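Local coordinates for protein thermostable monoacylglycerol lipase (Bacillus, PDB 4LHE) that hydrolyses monoacylglycerols to glycerol and free fatty acid, as a thermostable lipase of the alpha/beta hydrolase fold, at residues 102-107 with 182-187; 116-121 with 188-193. All blocks are in the same frame, centred on the assembly; numbering follows the deposited sequence.

From the N terminus, the chain runs through helix 98-109, which supplies residues 102-107, and then, after a short connection, strand 115-119, which with the residues just after it gives 116-121, the first half of contact 2. Some sixty residues later, after helix 164-179, the loop 182-187 comes back beside helix 98-109 and closes contact 1; strand 188-193 follows and closes contact 2 against strand 115-119. The two closures therefore cross, their segments alternating along the chain, and their centres lie about 12 Å apart. Ile116 joins them: its side chain packs on Thr103, Ala107 and Ile184, and its N lies 3.0 Å from Pro187 O, a probable hydrogen bond. Helix, loop and sheet meet there.

Contact 1 of 2, residues 102-107 with 182-187; sequences LTLYLA and DRIVCP
Ile184 reaches from the loop into the flank of helix 98-109 and meets Leu104 and Ala107, one helical turn apart. Its CG1 lies beside the backbone N and anti to the carbonyl carbon (chi1 -60°), and the chain runs on extended to CD1, which arrives 3.8 Å from Leu104 CD2. The same methyl lies 3.4 Å from Leu104 O, so the tip of the isoleucine touches helix backbone as well as side chain. Nearer the isoleucine backbone, Ala107 CB meets both branches, 3.8 Å from Ile184 CG1 and a little farther from Ile184 CG2. An extended, branched chain thus lets one residue touch both Leu104 and Ala107. Alanine suits its place because its single methyl lets the loop come close, with 5.6 Å between Ala107 CA and Ile184 CA. Cys186 adds a looser apolar contact, its SG 4.4 Å from Ala107 CB.

No direct hydrogen bond joins the two segments. A water bridges them instead, accepting from Val185 N at 3.0 Å and donating weakly to Ala107 O.

Helix 98-109 follows the turn that appears to be the nucleophile elbow of this alpha/beta hydrolase, with the GxSxG pattern at Gly95, Ser97 and Gly99; the contact thus lies on the helix leading away from the probable nucleophile and on the loop entering strand 188-193.

Farther out, Ile116 of strand 115-119 also packs on Leu104, extending the apolar cluster onto the sheet. Leu104 touches Thr177 of helix 164-179 as well, and its apolar side chain suits this buried place between loop and helix. The loop is also held by Ser212 and Ser213: Cys186 O bonds to the hydroxyl of Ser213, and Ile184 shares a backbone hydrogen bond with Ser212.

Contact 2 of 2, residues 116-121 with 188-193; sequences IVPINA and ALIFVS
Ile116 and Ala188 open a parallel strand pairing held by three backbone hydrogen bonds. Leu189 N donates to Ile116 O at 3.0 Å, Phe191 N to Pro118 O, and Asn120 N to Phe191 O. Pro118 has no N-H to offer Leu189 O; its CD lies 3.3 Å from that oxygen, which is buried without a polar partner.

Just past the end of strand 115-119, the side-chain amide of Asn120 continues the pairing with strand 188-193. Asn120 OD1 accepts from Ser193 N at 2.8 Å on an in-plane lone pair, while Asn120 ND2 donates to Ser193 OG at 3.1 Å and also bonds to His226 O. An alanine here would probably leave Ser193 N and the carbonyl of His226 without these partners, and Ser193 OG without its amide donor.

Apolar contacts fill both faces. Val117 CG1, anti to the backbone N (chi1 -172°), meets the edge of the Phe191 ring at CE2, a tight 3.3 Å, and Ile119 CG1 lies alongside CD2; helix 234-247 covers this face. On the other, Pro118 CG meets Ile190 CG1.

Such neighbouring parallel strands form the core of the alpha/beta hydrolase sheet, and Asn120 also touches Asp196, which with Ser97 and His226 probably forms the catalytic triad.

Contact 1 of 2, residues 102-107 with 182-187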
loop_
_atom_site.group_PDB
_atom_site.type_symbol
_atom_site.label_atom_id
_atom_site.label_comp_id
_atom_site.label_asym_id
_atom_site.label_seq_id
_atom_site.Cartn_x
_atom_site.Cartn_y
_atom_site.Cartn_z
ATOM N N LEU A 102 3.806 2.996 -2.902
ATOM C CA LEU A 102 4.531 2.066 -3.762
ATOM C C LEU A 102 3.766 1.798 -5.034
ATOM O O LEU A 102 4.357 1.441 -6.053
ATOM C CB LEU A 102 4.772 0.754 -3.019
ATOM C CG LEU A 102 5.893 0.852 -1.985
ATOM C CD1 LEU A 102 5.842 -0.336 -1.057
ATOM C CD2 LEU A 102 7.241 0.906 -2.736
ATOM N N THR A 103 2.443 1.955 -4.954
ATOM C CA THR A 103 1.575 1.838 -6.112
ATOM C C THR A 103 1.817 3.032 -7.036
ATOM O O THR A 103 1.980 2.868 -8.255
ATOM C CB THR A 103 0.095 1.791 -5.685
ATOM O OG1 THR A 103 -0.160 0.542 -5.034
ATOM C CG2 THR A 103 -0.825 1.922 -6.906
ATOM N N LEU A 104 1.839 4.228 -6.450
ATOM C CA LEU A 104 2.145 5.442 -7.193
ATOM C C LEU A 104 3.510 5.323 -7.829
ATOM O O LEU A 104 3.678 5.634 -9.005
ATOM C CB LEU A 104 2.117 6.644 -6.260
ATOM C CG LEU A 104 0.739 6.934 -5.672
ATOM C CD1 LEU A 104 0.893 7.791 -4.431
ATOM C CD2 LEU A 104 -0.170 7.629 -6.703
ATOM N N TYR A 105 4.476 4.847 -7.044
ATOM C CA TYR A 105 5.860 4.695 -7.495
ATOM C C TYR A 105 5.929 3.841 -8.744
ATOM O O TYR A 105 6.564 4.219 -9.731
ATOM C CB TYR A 105 6.687 4.038 -6.383
ATOM C CG TYR A 105 8.172 3.931 -6.657
ATOM C CD1 TYR A 105 9.043 4.902 -6.190
ATOM C CD2 TYR A 105 8.708 2.852 -7.358
ATOM C CE1 TYR A 105 10.407 4.815 -6.417
ATOM C CE2 TYR A 105 10.073 2.759 -7.595
ATOM C CZ TYR A 105 10.915 3.745 -7.112
ATOM O OH TYR A 105 12.276 3.680 -7.326
ATOM N N LEU A 106 5.261 2.690 -8.698
ATOM C CA LEU A 106 5.296 1.727 -9.788
ATOM C C LEU A 106 4.636 2.278 -11.045
ATOM O O LEU A 106 5.083 2.002 -12.164
ATOM C CB LEU A 106 4.605 0.438 -9.355
ATOM C CG LEU A 106 5.319 -0.864 -9.671
ATOM C CD1 LEU A 106 6.491 -1.044 -8.737
ATOM C CD2 LEU A 106 4.346 -2.024 -9.542
ATOM N N ALA A 107 3.572 3.056 -10.863
ATOM C CA ALA A 107 2.890 3.670 -11.995
ATOM C C ALA A 107 3.838 4.670 -12.681
ATOM O O ALA A 107 3.856 4.784 -13.912
ATOM C CB ALA A 107 1.591 4.351 -11.536
ATOM N N ASP A 182 3.786 13.445 -11.815
ATOM C CA ASP A 182 3.540 13.808 -13.210
ATOM C C ASP A 182 3.830 12.677 -14.209
ATOM O O ASP A 182 3.317 12.686 -15.332
ATOM C CB ASP A 182 4.388 15.036 -13.545
ATOM C CG ASP A 182 5.846 14.838 -13.183
ATOM O OD1 ASP A 182 6.227 15.133 -12.022
ATOM O OD2 ASP A 182 6.606 14.369 -14.056
ATOM N N ARG A 183 4.648 11.709 -13.805
ATOM C CA ARG A 183 4.943 10.539 -14.642
ATOM C C ARG A 183 3.738 9.598 -14.786
ATOM O O ARG A 183 3.703 8.759 -15.689
ATOM C CB ARG A 183 6.123 9.744 -14.063
ATOM C CG ARG A 183 7.376 10.569 -13.693
ATOM C CD ARG A 183 8.324 10.779 -14.879
ATOM N NE ARG A 183 9.648 11.275 -14.472
ATOM C CZ ARG A 183 10.021 12.556 -14.501
ATOM N NH1 ARG A 183 9.171 13.489 -14.917
ATOM N NH2 ARG A 183 11.247 12.911 -14.116
ATOM N N ILE A 184 2.765 9.726 -13.883
ATOM C CA ILE A 184 1.607 8.832 -13.865
ATOM C C ILE A 184 0.512 9.305 -14.822
ATOM O O ILE A 184 -0.027 10.393 -14.656
ATOM C CB ILE A 184 1.008 8.709 -12.443
ATOM C CG1 ILE A 184 2.045 8.156 -11.466
ATOM C CG2 ILE A 184 -0.186 7.788 -12.457
ATOM C CD1 ILE A 184 1.547 8.094 -10.006
ATOM N N VAL A 185 0.166 8.480 -15.811
ATOM C CA VAL A 185 -0.894 8.851 -16.748
ATOM C C VAL A 185 -2.090 7.874 -16.816
ATOM O O VAL A 185 -3.038 8.111 -17.581
ATOM C CB VAL A 185 -0.335 9.067 -18.180
ATOM C CG1 VAL A 185 0.808 10.075 -18.178
ATOM C CG2 VAL A 185 0.105 7.748 -18.774
ATOM N N CYS A 186 -2.061 6.792 -16.035
ATOM C CA CYS A 186 -3.133 5.800 -16.116
ATOM C C CYS A 186 -4.317 6.232 -15.267
ATOM O O CYS A 186 -4.173 7.108 -14.404
ATOM C CB CYS A 186 -2.622 4.428 -15.677
ATOM S SG CYS A 186 -2.112 4.365 -13.952
ATOM N N PRO A 187 -5.511 5.667 -15.535
ATOM C CA PRO A 187 -6.683 5.968 -14.702
ATOM C C PRO A 187 -6.412 5.802 -13.200
ATOM O O PRO A 187 -5.738 4.859 -12.778
ATOM C CB PRO A 187 -7.712 4.929 -15.170
ATOM C CG PRO A 187 -7.396 4.769 -16.625
ATOM C CD PRO A 187 -5.869 4.823 -16.697
HETATM O O HOH W 1 0.990 5.582 -15.534
#

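Contact 2 of 2, residues 116-121 with 188-193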
loop_
_atom_site.group_PDB
_atom_site.type_symbol
_atom_site.label_atom_id
_atom_site.label_comp_id
_atom_site.label_asym_id
_atom_site.label_seq_id
_atom_site.Cartn_x
_atom_site.Cartn_y
_atom_site.Cartn_z
ATOM N N ILE A 116 -4.566 2.494 -11.352
ATOM C CA ILE A 116 -4.140 2.372 -9.960
ATOM C C ILE A 116 -5.227 2.709 -8.958
ATOM O O ILE A 116 -6.071 3.579 -9.204
ATOM C CB ILE A 116 -2.886 3.218 -9.645
ATOM C CG1 ILE A 116 -3.101 4.696 -10.009
ATOM C CG2 ILE A 116 -1.654 2.627 -10.349
ATOM C CD1 ILE A 116 -1.884 5.551 -9.724
ATOM N N VAL A 117 -5.201 2.009 -7.827
ATOM C CA VAL A 117 -6.150 2.267 -6.744
ATOM C C VAL A 117 -5.428 2.453 -5.392
ATOM O O VAL A 117 -5.370 1.539 -4.550
ATOM C CB VAL A 117 -7.252 1.159 -6.658
ATOM C CG1 VAL A 117 -8.323 1.563 -5.657
ATOM C CG2 VAL A 117 -7.911 0.965 -8.019
ATOM N N PRO A 118 -4.835 3.638 -5.188
ATOM C CA PRO A 118 -4.175 3.899 -3.901
ATOM C C PRO A 118 -5.208 4.152 -2.801
ATOM O O PRO A 118 -6.218 4.801 -3.060
ATOM C CB PRO A 118 -3.363 5.173 -4.179
ATOM C CG PRO A 118 -4.076 5.844 -5.340
ATOM C CD PRO A 118 -4.649 4.734 -6.166
ATOM N N ILE A 119 -4.975 3.629 -1.603
ATOM C CA ILE A 119 -5.928 3.801 -0.504
ATOM C C ILE A 119 -5.181 4.428 0.659
ATOM O O ILE A 119 -4.238 3.824 1.168
ATOM C CB ILE A 119 -6.457 2.434 -0.024
ATOM C CG1 ILE A 119 -7.042 1.633 -1.195
ATOM C CG2 ILE A 119 -7.451 2.598 1.115
ATOM C CD1 ILE A 119 -7.520 0.229 -0.804
ATOM N N ASN A 120 -5.596 5.618 1.091
ATOM C CA ASN A 120 -4.869 6.350 2.134
ATOM C C ASN A 120 -3.353 6.423 1.895
ATOM O O ASN A 120 -2.557 6.344 2.839
ATOM C CB ASN A 120 -5.169 5.771 3.522
ATOM C CG ASN A 120 -6.570 6.104 4.002
ATOM O OD1 ASN A 120 -7.156 7.114 3.603
ATOM N ND2 ASN A 120 -7.116 5.255 4.863
ATOM N N ALA A 121 -2.972 6.563 0.627
ATOM C CA ALA A 121 -1.570 6.614 0.213
ATOM C C ALA A 121 -0.848 7.791 0.853
ATOM O O ALA A 121 -1.409 8.887 0.984
ATOM C CB ALA A 121 -1.462 6.685 -1.298
ATOM N N ALA A 188 -6.936 6.713 -12.396
ATOM C CA ALA A 188 -6.696 6.650 -10.956
ATOM C C ALA A 188 -8.002 6.707 -10.154
ATOM O O ALA A 188 -8.880 7.515 -10.444
ATOM C CB ALA A 188 -5.722 7.757 -10.525
ATOM N N LEU A 189 -8.135 5.811 -9.178
ATOM C CA LEU A 189 -9.260 5.800 -8.255
ATOM C C LEU A 189 -8.654 5.941 -6.860
ATOM O O LEU A 189 -7.933 5.056 -6.386
ATOM C CB LEU A 189 -10.043 4.483 -8.360
ATOM C CG LEU A 189 -11.176 4.256 -7.349
ATOM C CD1 LEU A 189 -12.239 5.313 -7.528
ATOM C CD2 LEU A 189 -11.799 2.856 -7.451
ATOM N N ILE A 190 -8.945 7.056 -6.210
ATOM C CA ILE A 190 -8.231 7.445 -4.996
ATOM C C ILE A 190 -9.158 7.388 -3.794
ATOM O O ILE A 190 -10.048 8.234 -3.660
ATOM C CB ILE A 190 -7.641 8.868 -5.165
ATOM C CG1 ILE A 190 -6.664 8.911 -6.350
ATOM C CG2 ILE A 190 -6.929 9.335 -3.902
ATOM C CD1 ILE A 190 -6.169 10.314 -6.688
ATOM N N PHE A 191 -8.958 6.384 -2.927
ATOM C CA PHE A 191 -9.683 6.278 -1.664
ATOM C C PHE A 191 -9.037 7.070 -0.533
ATOM O O PHE A 191 -7.814 7.085 -0.388
ATOM C CB PHE A 191 -9.785 4.812 -1.221
ATOM C CG PHE A 191 -10.690 3.978 -2.092
ATOM C CD1 PHE A 191 -12.072 4.135 -2.040
ATOM C CD2 PHE A 191 -10.159 3.028 -2.961
ATOM C CE1 PHE A 191 -12.906 3.361 -2.848
ATOM C CE2 PHE A 191 -10.989 2.254 -3.753
ATOM C CZ PHE A 191 -12.355 2.417 -3.706
ATOM N N VAL A 192 -9.868 7.702 0.292
ATOM C CA VAL A 192 -9.359 8.433 1.444
ATOM C C VAL A 192 -10.342 8.339 2.605
ATOM O O VAL A 192 -11.550 8.546 2.443
ATOM C CB VAL A 192 -9.038 9.903 1.101
ATOM C CG1 VAL A 192 -10.274 10.611 0.541
ATOM C CG2 VAL A 192 -8.495 10.625 2.328
ATOM N N SER A 193 -9.820 7.966 3.765
ATOM C CA SER A 193 -10.639 7.872 4.954
ATOM C C SER A 193 -10.714 9.262 5.571
ATOM O O SER A 193 -9.667 9.859 5.866
ATOM C CB SER A 193 -10.034 6.867 5.941
ATOM O OG SER A 193 -10.153 5.536 5.451
HETATM O O HOH W 2 -4.565 7.322 -1.595
#